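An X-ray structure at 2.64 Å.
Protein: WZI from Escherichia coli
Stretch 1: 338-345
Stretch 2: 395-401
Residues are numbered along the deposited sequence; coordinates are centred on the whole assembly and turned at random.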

# COMPACT_ATOMS: atom_id res chain seq x y z
N ARG A 338 -10.57 -23.34 -5.84
CA ARG A 338 -9.35 -24.06 -6.20
C ARG A 338 -8.15 -23.47 -5.44
O ARG A 338 -8.04 -22.25 -5.30
CB ARG A 338 -9.15 -23.98 -7.72
CG ARG A 338 -7.81 -24.44 -8.28
CD ARG A 338 -7.84 -24.27 -9.79
NE ARG A 338 -6.52 -24.34 -10.42
CZ ARG A 338 -6.26 -24.00 -11.68
NH1 ARG A 338 -7.22 -23.56 -12.50
NH2 ARG A 338 -5.01 -24.10 -12.15
N THR A 339 -7.28 -24.34 -4.95
CA THR A 339 -6.07 -23.91 -4.23
C THR A 339 -4.81 -24.36 -4.95
O THR A 339 -4.87 -25.05 -5.97
CB THR A 339 -6.03 -24.43 -2.78
OG1 THR A 339 -5.53 -25.77 -2.75
CG2 THR A 339 -7.42 -24.40 -2.15
N ASN A 340 -3.67 -23.95 -4.41
CA ASN A 340 -2.35 -24.32 -4.91
C ASN A 340 -2.01 -23.76 -6.29
O ASN A 340 -1.17 -24.31 -7.00
CB ASN A 340 -2.17 -25.85 -4.87
CG ASN A 340 -0.85 -26.27 -4.23
OD1 ASN A 340 -0.25 -25.54 -3.44
ND2 ASN A 340 -0.40 -27.48 -4.56
N TYR A 341 -2.65 -22.65 -6.66
CA TYR A 341 -2.36 -21.96 -7.93
C TYR A 341 -2.16 -20.44 -7.78
O TYR A 341 -1.43 -19.83 -8.56
CB TYR A 341 -3.47 -22.24 -8.94
CG TYR A 341 -3.16 -21.79 -10.35
CD1 TYR A 341 -2.22 -22.47 -11.12
CD2 TYR A 341 -3.81 -20.69 -10.92
CE1 TYR A 341 -1.93 -22.06 -12.42
CE2 TYR A 341 -3.54 -20.29 -12.22
CZ TYR A 341 -2.60 -20.98 -12.96
OH TYR A 341 -2.32 -20.58 -14.25
N SER A 342 -2.78 -19.82 -6.78
CA SER A 342 -2.60 -18.38 -6.58
C SER A 342 -1.19 -18.08 -6.09
O SER A 342 -0.68 -18.74 -5.18
CB SER A 342 -3.64 -17.81 -5.62
OG SER A 342 -4.89 -17.67 -6.27
N TYR A 343 -0.55 -17.10 -6.73
CA TYR A 343 0.81 -16.69 -6.39
C TYR A 343 1.84 -17.82 -6.54
O TYR A 343 2.93 -17.77 -5.97
CB TYR A 343 0.84 -16.08 -4.98
CG TYR A 343 -0.05 -14.86 -4.77
CD1 TYR A 343 -0.40 -14.01 -5.82
CD2 TYR A 343 -0.52 -14.54 -3.50
CE1 TYR A 343 -1.19 -12.90 -5.61
CE2 TYR A 343 -1.31 -13.43 -3.28
CZ TYR A 343 -1.65 -12.61 -4.33
OH TYR A 343 -2.43 -11.50 -4.11
N THR A 344 1.49 -18.80 -7.36
CA THR A 344 2.33 -19.94 -7.71
C THR A 344 2.82 -19.73 -9.13
O THR A 344 2.16 -19.04 -9.90
CB THR A 344 1.48 -21.23 -7.70
OG1 THR A 344 1.34 -21.69 -6.36
CG2 THR A 344 2.07 -22.33 -8.57
N HIS A 345 3.97 -20.29 -9.46
CA HIS A 345 4.36 -20.43 -10.86
C HIS A 345 5.28 -21.61 -11.10
O HIS A 345 5.96 -22.08 -10.17
CB HIS A 345 4.98 -19.14 -11.38
CG HIS A 345 4.94 -19.03 -12.87
ND1 HIS A 345 6.05 -19.03 -13.62
CD2 HIS A 345 3.87 -18.95 -13.75
CE1 HIS A 345 5.71 -18.95 -14.92
NE2 HIS A 345 4.37 -18.90 -15.00
N PRO A 395 -3.84 -22.93 3.36
CA PRO A 395 -4.43 -24.25 3.61
C PRO A 395 -3.60 -25.43 3.09
O PRO A 395 -3.73 -26.54 3.60
CB PRO A 395 -5.77 -24.16 2.88
CG PRO A 395 -5.56 -23.15 1.82
CD PRO A 395 -4.64 -22.14 2.42
N GLU A 396 -2.76 -25.19 2.08
CA GLU A 396 -1.88 -26.21 1.50
C GLU A 396 -0.47 -26.23 2.08
O GLU A 396 0.42 -26.89 1.53
CB GLU A 396 -1.79 -26.02 -0.03
CG GLU A 396 -3.12 -26.16 -0.76
CD GLU A 396 -3.78 -27.50 -0.52
OE1 GLU A 396 -3.06 -28.53 -0.49
OE2 GLU A 396 -5.02 -27.53 -0.35
N ASN A 397 -0.25 -25.53 3.19
CA ASN A 397 1.06 -25.45 3.85
C ASN A 397 2.23 -25.26 2.88
O ASN A 397 3.24 -25.94 2.98
CB ASN A 397 1.30 -26.66 4.75
CG ASN A 397 0.34 -26.70 5.92
OD1 ASN A 397 0.68 -26.31 7.03
ND2 ASN A 397 -0.86 -27.18 5.68
N GLN A 398 2.06 -24.31 1.96
CA GLN A 398 3.05 -24.01 0.93
C GLN A 398 4.29 -23.37 1.54
O GLN A 398 4.20 -22.34 2.21
CB GLN A 398 2.47 -23.05 -0.12
CG GLN A 398 1.15 -23.47 -0.74
CD GLN A 398 0.55 -22.44 -1.68
OE1 GLN A 398 0.59 -21.22 -1.42
NE2 GLN A 398 -0.02 -22.92 -2.77
N SER A 399 5.45 -23.98 1.29
CA SER A 399 6.73 -23.41 1.71
C SER A 399 7.03 -22.02 1.09
O SER A 399 7.73 -21.21 1.70
CB SER A 399 7.85 -24.36 1.33
OG SER A 399 7.87 -24.55 -0.08
N ILE A 400 6.51 -21.72 -0.09
CA ILE A 400 6.90 -20.48 -0.76
C ILE A 400 6.46 -19.20 -0.00
O ILE A 400 6.98 -18.11 -0.26
CB ILE A 400 6.43 -20.45 -2.24
CG1 ILE A 400 4.89 -20.29 -2.35
CG2 ILE A 400 6.91 -21.71 -2.95
CD1 ILE A 400 4.41 -20.04 -3.77
N ASN A 401 5.54 -19.37 0.94
CA ASN A 401 5.03 -18.29 1.77
C ASN A 401 5.55 -18.37 3.20
O ASN A 401 4.96 -19.04 4.04
CB ASN A 401 3.50 -18.35 1.77
CG ASN A 401 2.85 -17.26 2.62
OD1 ASN A 401 3.54 -16.43 3.21
ND2 ASN A 401 1.52 -17.28 2.68

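Two loops with no regular helix or strand meet here, and no backbone-to-backbone hydrogen bond joins them. Side chains do the bonding. The shorter of two hydrogen bonds runs from Gln398 to Asn340. Gln398 NE2 donates to Asn340 OD1 at 2.7 Å, with a nearly straight N-H...O angle of 170°. One amide thus supplies the proton and the other the carbonyl oxygen. The CA-to-CB bond of Asn340 points sideways, but the end of its side chain comes nearer to the second stretch. The CA-to-CB bond of Gln398 points toward the first stretch, and with chi2 at t the side chain extends to Asn340.

A second link lies beside the first. Thr339 OG1 donates a weak hydrogen bond to Glu396 OE2 at 3.0 Å. This places a hydroxyl against a carboxylate oxygen.

The backbones stay apart. The two segments run in roughly the same direction. The CA atoms of Asn340 and Glu396 are 6.7 Å from each other, and those of Thr344 and Ile400 are 8.3 Å apart. Each stretch contains a turn: type II from Tyr341 to Thr344, and type I from Gln398 to Asn401. The CA-to-CB bond of Ile400 points toward the first stretch, and its CD1 methyl packs 3.5 Å from Tyr343 O, a van der Waals approach to a backbone carbonyl. The contact is small, burying 294 Å² in total.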